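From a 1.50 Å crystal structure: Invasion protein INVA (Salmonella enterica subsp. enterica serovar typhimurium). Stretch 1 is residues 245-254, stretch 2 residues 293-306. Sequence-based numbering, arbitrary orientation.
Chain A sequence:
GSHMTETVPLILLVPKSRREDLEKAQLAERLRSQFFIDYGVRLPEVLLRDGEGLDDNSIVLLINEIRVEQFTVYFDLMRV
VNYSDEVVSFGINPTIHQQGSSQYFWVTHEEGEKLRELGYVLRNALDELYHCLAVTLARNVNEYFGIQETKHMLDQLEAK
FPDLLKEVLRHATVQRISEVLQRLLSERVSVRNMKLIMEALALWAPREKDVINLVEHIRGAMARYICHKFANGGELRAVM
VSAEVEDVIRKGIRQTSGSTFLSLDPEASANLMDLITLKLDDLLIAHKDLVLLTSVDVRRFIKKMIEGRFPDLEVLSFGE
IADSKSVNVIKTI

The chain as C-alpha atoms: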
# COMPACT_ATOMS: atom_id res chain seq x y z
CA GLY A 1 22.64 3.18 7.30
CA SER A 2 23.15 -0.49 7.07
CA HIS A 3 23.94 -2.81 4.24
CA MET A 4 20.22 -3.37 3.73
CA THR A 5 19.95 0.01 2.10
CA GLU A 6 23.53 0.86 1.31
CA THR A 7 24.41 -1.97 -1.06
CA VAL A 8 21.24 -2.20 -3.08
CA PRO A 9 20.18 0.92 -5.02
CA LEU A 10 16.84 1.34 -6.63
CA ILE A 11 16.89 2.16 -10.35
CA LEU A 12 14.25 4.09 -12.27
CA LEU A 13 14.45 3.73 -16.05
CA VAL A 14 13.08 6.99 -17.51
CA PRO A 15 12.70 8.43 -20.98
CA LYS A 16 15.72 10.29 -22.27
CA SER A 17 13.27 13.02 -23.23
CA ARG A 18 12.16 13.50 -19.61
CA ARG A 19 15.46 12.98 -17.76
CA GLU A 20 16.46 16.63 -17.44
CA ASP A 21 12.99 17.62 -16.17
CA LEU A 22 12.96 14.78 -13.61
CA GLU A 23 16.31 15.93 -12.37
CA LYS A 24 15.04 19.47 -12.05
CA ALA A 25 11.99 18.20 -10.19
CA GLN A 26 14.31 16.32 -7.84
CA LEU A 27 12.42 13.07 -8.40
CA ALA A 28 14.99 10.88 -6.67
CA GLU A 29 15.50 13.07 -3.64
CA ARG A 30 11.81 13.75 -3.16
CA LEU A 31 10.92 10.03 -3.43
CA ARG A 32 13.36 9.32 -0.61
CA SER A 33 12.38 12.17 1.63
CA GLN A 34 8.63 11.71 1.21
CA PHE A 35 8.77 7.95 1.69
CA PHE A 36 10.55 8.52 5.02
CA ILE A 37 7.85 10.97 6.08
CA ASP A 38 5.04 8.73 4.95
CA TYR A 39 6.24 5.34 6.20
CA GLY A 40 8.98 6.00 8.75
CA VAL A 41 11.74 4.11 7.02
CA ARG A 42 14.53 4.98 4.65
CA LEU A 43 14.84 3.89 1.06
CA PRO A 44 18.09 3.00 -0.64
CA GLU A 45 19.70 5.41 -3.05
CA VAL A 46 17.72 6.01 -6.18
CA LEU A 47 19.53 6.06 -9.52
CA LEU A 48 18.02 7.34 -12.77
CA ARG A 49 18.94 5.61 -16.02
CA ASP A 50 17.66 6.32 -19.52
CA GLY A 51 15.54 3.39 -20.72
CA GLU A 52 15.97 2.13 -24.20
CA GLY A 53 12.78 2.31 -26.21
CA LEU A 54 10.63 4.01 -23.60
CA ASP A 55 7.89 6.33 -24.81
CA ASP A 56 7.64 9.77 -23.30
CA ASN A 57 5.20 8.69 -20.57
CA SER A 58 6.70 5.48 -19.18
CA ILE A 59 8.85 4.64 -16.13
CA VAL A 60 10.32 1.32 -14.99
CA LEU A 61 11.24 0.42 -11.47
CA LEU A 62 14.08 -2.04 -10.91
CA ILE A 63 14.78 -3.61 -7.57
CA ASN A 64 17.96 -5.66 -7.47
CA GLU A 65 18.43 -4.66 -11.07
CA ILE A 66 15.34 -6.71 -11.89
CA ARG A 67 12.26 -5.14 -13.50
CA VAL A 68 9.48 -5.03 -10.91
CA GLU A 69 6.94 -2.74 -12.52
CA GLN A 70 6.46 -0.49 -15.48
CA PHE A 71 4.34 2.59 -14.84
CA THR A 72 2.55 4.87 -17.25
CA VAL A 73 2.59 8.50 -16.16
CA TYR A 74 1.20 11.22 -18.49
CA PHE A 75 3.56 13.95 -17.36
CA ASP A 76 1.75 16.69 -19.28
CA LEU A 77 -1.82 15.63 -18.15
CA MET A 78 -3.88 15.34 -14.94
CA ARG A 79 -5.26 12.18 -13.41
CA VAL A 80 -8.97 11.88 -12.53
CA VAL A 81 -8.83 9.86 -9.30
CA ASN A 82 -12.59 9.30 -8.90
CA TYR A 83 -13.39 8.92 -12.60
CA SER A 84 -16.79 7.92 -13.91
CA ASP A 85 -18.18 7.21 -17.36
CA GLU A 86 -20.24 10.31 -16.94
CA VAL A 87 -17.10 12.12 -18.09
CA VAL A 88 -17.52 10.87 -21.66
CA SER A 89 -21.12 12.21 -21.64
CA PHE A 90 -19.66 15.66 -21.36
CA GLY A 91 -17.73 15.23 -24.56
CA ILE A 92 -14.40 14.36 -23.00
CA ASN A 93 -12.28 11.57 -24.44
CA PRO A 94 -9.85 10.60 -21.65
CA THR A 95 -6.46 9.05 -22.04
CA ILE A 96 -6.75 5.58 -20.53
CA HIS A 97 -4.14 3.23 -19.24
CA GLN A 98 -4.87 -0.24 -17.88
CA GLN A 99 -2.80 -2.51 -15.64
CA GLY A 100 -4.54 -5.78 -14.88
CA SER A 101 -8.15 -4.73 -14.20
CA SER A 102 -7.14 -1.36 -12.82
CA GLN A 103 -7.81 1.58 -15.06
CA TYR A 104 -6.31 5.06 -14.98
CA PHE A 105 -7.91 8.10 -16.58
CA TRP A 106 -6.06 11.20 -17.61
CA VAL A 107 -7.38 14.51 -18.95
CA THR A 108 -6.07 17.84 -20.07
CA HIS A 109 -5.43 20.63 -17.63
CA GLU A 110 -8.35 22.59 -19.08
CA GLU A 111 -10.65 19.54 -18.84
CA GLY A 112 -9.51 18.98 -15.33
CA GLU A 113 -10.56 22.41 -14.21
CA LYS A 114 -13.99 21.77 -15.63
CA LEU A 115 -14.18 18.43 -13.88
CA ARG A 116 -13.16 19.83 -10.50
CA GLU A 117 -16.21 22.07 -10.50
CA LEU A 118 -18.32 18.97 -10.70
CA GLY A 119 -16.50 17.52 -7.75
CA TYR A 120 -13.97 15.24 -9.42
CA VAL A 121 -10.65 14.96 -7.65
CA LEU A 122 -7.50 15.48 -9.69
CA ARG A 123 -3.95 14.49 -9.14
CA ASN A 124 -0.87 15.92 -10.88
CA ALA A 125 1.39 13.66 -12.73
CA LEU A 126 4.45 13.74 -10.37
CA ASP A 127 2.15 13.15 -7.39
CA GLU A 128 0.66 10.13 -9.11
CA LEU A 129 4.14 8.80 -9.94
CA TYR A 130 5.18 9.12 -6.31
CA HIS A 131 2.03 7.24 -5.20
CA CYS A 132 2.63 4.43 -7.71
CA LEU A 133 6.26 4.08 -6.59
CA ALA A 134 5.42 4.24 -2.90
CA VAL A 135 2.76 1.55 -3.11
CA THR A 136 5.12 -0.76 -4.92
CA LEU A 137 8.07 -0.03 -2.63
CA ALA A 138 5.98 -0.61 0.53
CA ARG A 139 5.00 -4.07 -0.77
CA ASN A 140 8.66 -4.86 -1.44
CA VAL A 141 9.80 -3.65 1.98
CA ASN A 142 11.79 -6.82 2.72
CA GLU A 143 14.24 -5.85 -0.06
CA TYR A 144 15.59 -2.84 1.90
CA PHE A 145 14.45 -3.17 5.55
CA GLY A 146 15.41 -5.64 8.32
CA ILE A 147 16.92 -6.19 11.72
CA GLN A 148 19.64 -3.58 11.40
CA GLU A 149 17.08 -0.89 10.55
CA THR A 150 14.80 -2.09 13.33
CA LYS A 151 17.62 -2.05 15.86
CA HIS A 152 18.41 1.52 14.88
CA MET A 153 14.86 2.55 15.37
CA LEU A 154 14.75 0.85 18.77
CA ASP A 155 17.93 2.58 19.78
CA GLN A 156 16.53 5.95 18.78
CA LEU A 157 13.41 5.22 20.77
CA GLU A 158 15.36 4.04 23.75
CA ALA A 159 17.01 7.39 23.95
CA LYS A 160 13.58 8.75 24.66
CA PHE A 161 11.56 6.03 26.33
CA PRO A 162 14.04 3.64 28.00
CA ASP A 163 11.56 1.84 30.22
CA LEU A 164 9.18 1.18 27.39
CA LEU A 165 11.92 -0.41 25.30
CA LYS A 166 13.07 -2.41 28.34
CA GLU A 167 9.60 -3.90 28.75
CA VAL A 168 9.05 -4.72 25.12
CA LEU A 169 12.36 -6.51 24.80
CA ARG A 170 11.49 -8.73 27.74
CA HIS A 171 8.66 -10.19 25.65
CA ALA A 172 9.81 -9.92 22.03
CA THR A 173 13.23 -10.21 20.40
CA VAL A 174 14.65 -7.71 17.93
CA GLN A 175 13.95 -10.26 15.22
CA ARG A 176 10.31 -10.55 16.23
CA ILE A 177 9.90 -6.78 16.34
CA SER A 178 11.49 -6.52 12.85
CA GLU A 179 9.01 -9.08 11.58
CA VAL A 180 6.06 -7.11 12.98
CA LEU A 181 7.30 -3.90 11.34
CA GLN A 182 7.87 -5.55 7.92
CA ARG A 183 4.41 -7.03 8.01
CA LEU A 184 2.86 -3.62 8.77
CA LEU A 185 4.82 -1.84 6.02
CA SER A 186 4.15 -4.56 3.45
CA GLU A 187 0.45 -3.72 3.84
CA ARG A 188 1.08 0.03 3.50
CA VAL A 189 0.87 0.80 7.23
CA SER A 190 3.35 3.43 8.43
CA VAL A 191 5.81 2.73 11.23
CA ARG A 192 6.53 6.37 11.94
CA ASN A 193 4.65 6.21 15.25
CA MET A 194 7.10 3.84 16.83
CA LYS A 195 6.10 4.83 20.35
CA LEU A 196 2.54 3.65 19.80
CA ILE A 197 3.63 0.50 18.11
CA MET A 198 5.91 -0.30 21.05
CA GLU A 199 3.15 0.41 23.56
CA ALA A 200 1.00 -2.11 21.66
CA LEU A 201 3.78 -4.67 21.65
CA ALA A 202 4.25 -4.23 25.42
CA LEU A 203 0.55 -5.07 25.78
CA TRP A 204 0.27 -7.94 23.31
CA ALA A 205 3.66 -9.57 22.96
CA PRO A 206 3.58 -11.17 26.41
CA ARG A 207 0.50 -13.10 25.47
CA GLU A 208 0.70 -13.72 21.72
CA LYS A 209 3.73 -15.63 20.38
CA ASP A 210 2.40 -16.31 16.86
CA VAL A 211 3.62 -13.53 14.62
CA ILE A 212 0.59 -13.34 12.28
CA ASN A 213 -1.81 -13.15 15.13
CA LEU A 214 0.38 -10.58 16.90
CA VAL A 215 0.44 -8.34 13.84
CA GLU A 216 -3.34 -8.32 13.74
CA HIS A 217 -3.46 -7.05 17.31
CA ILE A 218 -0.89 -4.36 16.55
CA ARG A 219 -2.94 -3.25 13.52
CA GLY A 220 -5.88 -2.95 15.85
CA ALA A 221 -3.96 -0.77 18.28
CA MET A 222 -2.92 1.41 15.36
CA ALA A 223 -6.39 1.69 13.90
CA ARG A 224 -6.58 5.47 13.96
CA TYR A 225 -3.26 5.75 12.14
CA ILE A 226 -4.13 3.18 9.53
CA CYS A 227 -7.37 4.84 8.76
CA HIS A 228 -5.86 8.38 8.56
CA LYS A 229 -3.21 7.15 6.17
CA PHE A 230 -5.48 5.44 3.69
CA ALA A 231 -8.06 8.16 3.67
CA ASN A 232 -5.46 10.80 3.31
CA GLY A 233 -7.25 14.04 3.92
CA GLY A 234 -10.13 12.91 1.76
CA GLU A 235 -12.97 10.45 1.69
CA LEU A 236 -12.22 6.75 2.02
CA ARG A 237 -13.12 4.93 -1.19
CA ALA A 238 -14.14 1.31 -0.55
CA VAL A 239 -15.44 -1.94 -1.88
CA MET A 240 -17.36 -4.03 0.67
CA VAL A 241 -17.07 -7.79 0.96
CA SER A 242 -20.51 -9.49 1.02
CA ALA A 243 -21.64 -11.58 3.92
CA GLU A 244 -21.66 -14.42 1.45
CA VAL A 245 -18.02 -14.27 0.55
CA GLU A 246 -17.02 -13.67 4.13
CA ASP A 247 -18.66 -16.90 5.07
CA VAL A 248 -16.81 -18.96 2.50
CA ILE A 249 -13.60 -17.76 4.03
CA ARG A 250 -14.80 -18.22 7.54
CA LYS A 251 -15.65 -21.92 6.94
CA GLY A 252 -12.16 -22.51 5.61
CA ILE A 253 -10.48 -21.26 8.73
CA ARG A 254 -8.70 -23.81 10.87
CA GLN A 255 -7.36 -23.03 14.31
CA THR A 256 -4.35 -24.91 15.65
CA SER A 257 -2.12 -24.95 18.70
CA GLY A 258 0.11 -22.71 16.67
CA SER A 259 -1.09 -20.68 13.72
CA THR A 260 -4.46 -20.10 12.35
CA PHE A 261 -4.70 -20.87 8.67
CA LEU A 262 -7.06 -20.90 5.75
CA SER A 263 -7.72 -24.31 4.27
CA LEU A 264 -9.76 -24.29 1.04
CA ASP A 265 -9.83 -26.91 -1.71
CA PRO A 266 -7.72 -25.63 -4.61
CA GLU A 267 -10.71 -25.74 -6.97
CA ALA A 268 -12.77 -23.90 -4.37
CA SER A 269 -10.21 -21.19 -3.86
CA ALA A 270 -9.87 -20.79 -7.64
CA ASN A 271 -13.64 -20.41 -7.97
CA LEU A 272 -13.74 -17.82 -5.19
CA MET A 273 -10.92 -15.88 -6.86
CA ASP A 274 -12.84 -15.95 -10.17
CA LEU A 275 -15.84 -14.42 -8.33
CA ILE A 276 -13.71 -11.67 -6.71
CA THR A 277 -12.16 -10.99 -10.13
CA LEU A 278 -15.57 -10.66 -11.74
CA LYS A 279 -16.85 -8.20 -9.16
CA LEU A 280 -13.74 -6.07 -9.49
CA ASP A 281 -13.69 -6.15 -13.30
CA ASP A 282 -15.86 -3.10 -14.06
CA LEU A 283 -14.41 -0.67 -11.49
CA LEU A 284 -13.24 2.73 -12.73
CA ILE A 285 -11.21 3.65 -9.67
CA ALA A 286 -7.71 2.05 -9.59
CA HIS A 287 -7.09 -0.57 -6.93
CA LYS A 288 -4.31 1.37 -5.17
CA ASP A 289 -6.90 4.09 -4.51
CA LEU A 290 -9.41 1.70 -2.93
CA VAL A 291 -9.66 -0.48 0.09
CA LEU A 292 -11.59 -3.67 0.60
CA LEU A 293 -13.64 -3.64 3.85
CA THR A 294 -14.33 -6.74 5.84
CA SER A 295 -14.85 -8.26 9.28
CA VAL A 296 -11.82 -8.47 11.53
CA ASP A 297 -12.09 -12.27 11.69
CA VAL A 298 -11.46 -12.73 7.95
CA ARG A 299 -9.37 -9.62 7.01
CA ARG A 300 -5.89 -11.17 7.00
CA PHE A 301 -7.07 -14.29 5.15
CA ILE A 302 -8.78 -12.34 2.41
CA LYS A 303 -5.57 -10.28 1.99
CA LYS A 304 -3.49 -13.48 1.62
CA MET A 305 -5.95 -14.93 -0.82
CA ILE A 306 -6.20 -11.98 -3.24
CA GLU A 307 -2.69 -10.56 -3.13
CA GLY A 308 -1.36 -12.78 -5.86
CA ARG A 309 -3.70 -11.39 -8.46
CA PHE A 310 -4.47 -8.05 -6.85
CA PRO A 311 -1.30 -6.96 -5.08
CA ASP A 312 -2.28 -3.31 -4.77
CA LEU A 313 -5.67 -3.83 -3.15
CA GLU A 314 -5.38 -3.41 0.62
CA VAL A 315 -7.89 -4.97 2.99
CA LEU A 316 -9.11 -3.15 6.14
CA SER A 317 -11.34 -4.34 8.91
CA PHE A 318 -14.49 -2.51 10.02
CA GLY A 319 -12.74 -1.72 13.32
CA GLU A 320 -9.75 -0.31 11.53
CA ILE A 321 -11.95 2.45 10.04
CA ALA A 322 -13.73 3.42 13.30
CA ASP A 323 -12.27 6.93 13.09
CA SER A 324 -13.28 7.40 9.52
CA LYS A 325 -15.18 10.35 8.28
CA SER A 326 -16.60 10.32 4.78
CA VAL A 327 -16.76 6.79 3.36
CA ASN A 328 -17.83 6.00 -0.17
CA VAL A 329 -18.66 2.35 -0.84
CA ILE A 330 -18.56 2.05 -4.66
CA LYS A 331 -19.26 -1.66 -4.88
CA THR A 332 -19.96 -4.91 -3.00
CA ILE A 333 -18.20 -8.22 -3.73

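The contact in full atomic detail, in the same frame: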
# COMPACT_ATOMS: atom_id res chain seq x y z
N VAL A 245 -19.42 -13.98 0.82
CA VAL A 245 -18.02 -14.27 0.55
C VAL A 245 -17.30 -14.43 1.88
O VAL A 245 -16.43 -15.29 2.07
CB VAL A 245 -17.36 -13.18 -0.33
CG1 VAL A 245 -15.86 -13.33 -0.33
CG2 VAL A 245 -17.93 -13.28 -1.75
N GLU A 246 -17.69 -13.60 2.83
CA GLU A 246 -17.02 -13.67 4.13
C GLU A 246 -17.18 -15.05 4.72
O GLU A 246 -16.26 -15.61 5.36
CB GLU A 246 -17.53 -12.62 5.10
CG GLU A 246 -16.97 -11.26 4.79
CD GLU A 246 -17.10 -10.28 5.95
OE1 GLU A 246 -17.49 -10.72 7.06
OE2 GLU A 246 -16.81 -9.08 5.74
N ASP A 247 -18.34 -15.62 4.46
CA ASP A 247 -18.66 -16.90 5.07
C ASP A 247 -17.88 -18.03 4.47
O ASP A 247 -17.56 -18.97 5.13
CB ASP A 247 -20.16 -17.21 5.07
CG ASP A 247 -20.82 -16.81 6.37
OD1 ASP A 247 -21.97 -16.33 6.32
OD2 ASP A 247 -20.22 -17.03 7.46
N VAL A 248 -17.57 -17.90 3.19
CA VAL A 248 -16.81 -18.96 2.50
C VAL A 248 -15.46 -19.07 3.16
O VAL A 248 -14.89 -20.14 3.37
CB VAL A 248 -16.63 -18.69 1.00
CG1 VAL A 248 -15.54 -19.60 0.40
CG2 VAL A 248 -17.94 -18.86 0.29
N ILE A 249 -14.96 -17.88 3.49
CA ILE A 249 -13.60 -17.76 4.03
C ILE A 249 -13.61 -18.28 5.45
O ILE A 249 -12.77 -19.04 5.91
CB ILE A 249 -13.10 -16.30 4.01
CG1 ILE A 249 -12.87 -15.87 2.58
CG2 ILE A 249 -11.82 -16.19 4.86
CD1 ILE A 249 -11.71 -16.56 1.92
N ARG A 250 -14.67 -17.91 6.12
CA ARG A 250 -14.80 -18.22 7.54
C ARG A 250 -14.83 -19.74 7.70
O ARG A 250 -14.20 -20.29 8.61
CB ARG A 250 -16.01 -17.53 8.19
CG ARG A 250 -15.77 -17.19 9.63
CD ARG A 250 -16.92 -16.39 10.22
NE ARG A 250 -17.45 -15.50 9.20
CZ ARG A 250 -17.62 -14.20 9.31
NH1 ARG A 250 -17.35 -13.56 10.43
NH2 ARG A 250 -18.10 -13.54 8.28
N LYS A 251 -15.51 -20.43 6.79
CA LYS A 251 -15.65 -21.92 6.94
C LYS A 251 -14.33 -22.63 6.74
O LYS A 251 -14.14 -23.78 7.14
CB LYS A 251 -16.67 -22.59 5.99
CG LYS A 251 -16.96 -24.14 6.35
CD LYS A 251 -15.86 -25.22 5.86
CE LYS A 251 -16.15 -26.75 6.14
NZ LYS A 251 -15.35 -27.55 7.26
N GLY A 252 -13.46 -21.95 6.03
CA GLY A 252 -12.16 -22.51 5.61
C GLY A 252 -11.09 -22.33 6.67
O GLY A 252 -9.96 -22.84 6.60
N ILE A 253 -11.45 -21.57 7.68
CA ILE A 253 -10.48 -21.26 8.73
C ILE A 253 -10.36 -22.37 9.75
O ILE A 253 -11.32 -22.78 10.38
CB ILE A 253 -10.78 -19.97 9.50
CG1 ILE A 253 -10.74 -18.77 8.58
CG2 ILE A 253 -9.78 -19.80 10.64
CD1 ILE A 253 -11.10 -17.46 9.33
N ARG A 254 -9.12 -22.80 9.90
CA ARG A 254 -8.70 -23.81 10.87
C ARG A 254 -7.80 -23.23 11.95
O ARG A 254 -6.76 -22.66 11.69
CB ARG A 254 -7.94 -24.91 10.13
CG ARG A 254 -8.83 -25.85 9.35
CD ARG A 254 -8.24 -27.26 9.24
NE ARG A 254 -8.34 -27.99 10.49
CZ ARG A 254 -9.06 -29.10 10.70
NH1 ARG A 254 -9.72 -29.70 9.72
NH2 ARG A 254 -9.08 -29.61 11.91
N LEU A 293 -13.18 -3.66 2.44
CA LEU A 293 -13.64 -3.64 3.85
C LEU A 293 -14.26 -4.96 4.22
O LEU A 293 -15.14 -5.45 3.55
CB LEU A 293 -14.70 -2.55 4.06
CG LEU A 293 -14.29 -1.12 3.80
CD1 LEU A 293 -15.48 -0.14 4.08
CD2 LEU A 293 -13.06 -0.79 4.62
N THR A 294 -13.81 -5.48 5.34
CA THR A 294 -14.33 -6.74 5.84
C THR A 294 -14.31 -6.86 7.35
O THR A 294 -13.80 -6.03 8.05
CB THR A 294 -13.57 -7.91 5.28
OG1 THR A 294 -14.41 -9.07 5.39
CG2 THR A 294 -12.27 -8.04 5.99
N SER A 295 -14.88 -7.95 7.84
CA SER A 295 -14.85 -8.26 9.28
C SER A 295 -13.44 -8.55 9.74
O SER A 295 -12.61 -9.07 8.99
CB SER A 295 -15.76 -9.44 9.62
OG SER A 295 -17.15 -9.23 9.31
N VAL A 296 -13.17 -8.24 11.00
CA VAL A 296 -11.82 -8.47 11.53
C VAL A 296 -11.44 -9.95 11.47
O VAL A 296 -10.31 -10.30 11.28
CB VAL A 296 -11.58 -7.94 12.99
CG1 VAL A 296 -12.46 -8.69 13.96
CG2 VAL A 296 -10.11 -8.10 13.32
N ASP A 297 -12.41 -10.82 11.64
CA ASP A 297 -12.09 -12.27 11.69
C ASP A 297 -11.55 -12.85 10.39
O ASP A 297 -10.86 -13.88 10.40
CB ASP A 297 -13.19 -13.14 12.32
CG ASP A 297 -14.48 -13.21 11.54
OD1 ASP A 297 -14.69 -12.43 10.60
OD2 ASP A 297 -15.34 -14.04 11.93
N VAL A 298 -11.84 -12.19 9.28
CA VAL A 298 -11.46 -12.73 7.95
C VAL A 298 -10.43 -11.85 7.20
O VAL A 298 -9.85 -12.26 6.16
CB VAL A 298 -12.69 -12.99 7.06
CG1 VAL A 298 -13.55 -14.15 7.63
CG2 VAL A 298 -13.49 -11.71 6.83
N ARG A 299 -10.21 -10.64 7.71
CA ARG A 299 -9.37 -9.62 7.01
C ARG A 299 -8.03 -10.17 6.47
O ARG A 299 -7.75 -10.10 5.27
CB ARG A 299 -9.07 -8.40 7.92
CG ARG A 299 -8.47 -7.17 7.18
CD ARG A 299 -7.52 -6.40 8.02
NE ARG A 299 -6.28 -7.09 8.37
CZ ARG A 299 -5.20 -7.21 7.61
NH1 ARG A 299 -5.17 -6.65 6.40
NH2 ARG A 299 -4.15 -7.90 8.05
N ARG A 300 -7.25 -10.77 7.37
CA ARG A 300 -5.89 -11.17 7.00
C ARG A 300 -5.90 -12.30 5.99
O ARG A 300 -4.98 -12.44 5.15
CB ARG A 300 -5.04 -11.53 8.22
CG ARG A 300 -5.47 -12.73 9.00
CD ARG A 300 -4.83 -12.63 10.38
NE ARG A 300 -5.11 -13.79 11.22
CZ ARG A 300 -6.19 -13.90 11.99
NH1 ARG A 300 -7.08 -12.92 12.05
NH2 ARG A 300 -6.38 -15.00 12.73
N PHE A 301 -6.95 -13.12 6.05
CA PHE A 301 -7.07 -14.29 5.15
C PHE A 301 -7.47 -13.88 3.75
O PHE A 301 -7.01 -14.46 2.76
CB PHE A 301 -8.04 -15.34 5.71
CG PHE A 301 -7.62 -15.81 7.08
CD1 PHE A 301 -6.50 -16.63 7.23
CD2 PHE A 301 -8.27 -15.36 8.24
CE1 PHE A 301 -6.07 -17.04 8.50
CE2 PHE A 301 -7.84 -15.77 9.51
CZ PHE A 301 -6.75 -16.61 9.63
N ILE A 302 -8.37 -12.92 3.69
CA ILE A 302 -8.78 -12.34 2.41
C ILE A 302 -7.58 -11.68 1.73
O ILE A 302 -7.36 -11.88 0.54
CB ILE A 302 -9.97 -11.40 2.54
CG1 ILE A 302 -11.19 -12.20 2.94
CG2 ILE A 302 -10.23 -10.66 1.20
CD1 ILE A 302 -12.37 -11.33 3.46
N LYS A 303 -6.80 -10.94 2.51
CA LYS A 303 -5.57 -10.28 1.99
C LYS A 303 -4.63 -11.33 1.38
O LYS A 303 -4.25 -11.24 0.22
CB LYS A 303 -4.86 -9.38 3.01
CG LYS A 303 -3.44 -8.96 2.59
CD LYS A 303 -3.43 -7.89 1.48
CE LYS A 303 -2.01 -7.54 1.04
NZ LYS A 303 -1.93 -6.69 -0.15
N LYS A 304 -4.39 -12.41 2.11
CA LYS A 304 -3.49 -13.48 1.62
C LYS A 304 -4.02 -14.13 0.36
O LYS A 304 -3.27 -14.46 -0.57
CB LYS A 304 -3.20 -14.54 2.69
CG LYS A 304 -2.09 -15.54 2.34
CD LYS A 304 -1.61 -16.32 3.57
CE LYS A 304 -0.19 -16.89 3.38
NZ LYS A 304 -0.20 -18.37 3.17
N MET A 305 -5.34 -14.28 0.31
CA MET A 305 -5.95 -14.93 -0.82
C MET A 305 -5.85 -14.12 -2.12
O MET A 305 -5.53 -14.66 -3.18
CB MET A 305 -7.41 -15.30 -0.47
CG MET A 305 -8.26 -15.41 -1.64
SD MET A 305 -9.47 -16.68 -1.26
CE MET A 305 -8.34 -18.02 -0.95
N ILE A 306 -6.05 -12.82 -2.02
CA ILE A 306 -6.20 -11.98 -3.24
C ILE A 306 -4.93 -11.33 -3.72
O ILE A 306 -4.87 -10.81 -4.83
CB ILE A 306 -7.25 -10.83 -3.06
CG1 ILE A 306 -6.73 -9.77 -2.11
CG2 ILE A 306 -8.61 -11.40 -2.70
CD1 ILE A 306 -7.59 -8.48 -2.06

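The apolar centre of this contact is built around Ile249, whose CA-to-CB bond points toward the second stretch and which loses 82 Å² to it, the largest share of any residue here. Four side chains of stretch 2 lie within van der Waals range of it. Ile249 CG2 is 3.9 Å from Val298 CG1 and 4.0 Å from Phe301 CB, Ile249 CG1 is 4.1 Å from Ile302 CG1, and Ile249 CD1 is 3.9 Å from Met305 SD. Phe301, Ile302 and Met305 belong to helix 299-306, and Val298 comes just before it in sequence; together they present a patch that a single isoleucine can meet. The axes of helix 245-252 and helix 299-306 cross at 96° with a closest approach of 10.3 Å. At nearly a right angle the helices do not run alongside each other, and in helix 245-252 the contacts between apolar side chains come from Ile249.

Ile253, in the strand 253-254, carries this apolar surface further. Its CD1 is 3.7 Å from Phe301 CE2, while Ile253 CG1 lies over one face of the phenylalanine ring. The same methyl, Ile253 CD1, approaches the backbone at Asp297 O to 3.7 Å, and its distance of 4.5 Å from Val298 CG1 marks a looser contact.

Val298 joins the apolar centre to the polar edge. Its CA and that of Arg250 form the nearest CA pair between the stretches, at 6.4 Å. Besides touching Ile249, Val298 CG1 stands 3.8 Å from Glu246 O and 4.2 Å from Arg250 CB, and it also covers one face of the Arg250 guanidinium. Val298 CG2, on the other branch, is 4.0 Å from Glu246 CD. The valine therefore packs against the carboxylate and guanidinium groups whose polar atoms find partners around it.

The CA-to-CB bond of Glu246 points sideways to the second stretch, but the end of the side chain (chi1 m, chi2 t) comes nearer to it, and there both carboxylate oxygens are engaged. Thr294 OG1 donates to Glu246 OE2 at 2.4 Å, a very short hydrogen bond. The backbone Ser295 N donates to the same Glu246 OE2 at 3.1 Å with an N-H...acceptor angle of 153°, and Ser295 OG donates to Glu246 OE1 at 2.7 Å. One carboxylate thus gathers three donors from two consecutive residues, fixing the chain where strand 293-294 gives way to the loop.

At the outer edge, Arg250 NH1 forms a salt bridge with Asp297 OD2 at 2.6 Å. The distance is short, but the N-H...acceptor angle of 128° makes the hydrogen bond within it weak. Asp297 OD2 and Ser295 OG both lie near the guanidinium plane, although Arg250 NH1 is 4.5 Å from Ser295 OG. Within stretch 1, Arg250 NH2 meets Glu246 OE1 at 3.1 Å in a second salt bridge, again with a weak hydrogen bond, at 134°. Because Glu246 OE1 also accepts from Ser295 OG, the charged pair and the serine form a continuous network.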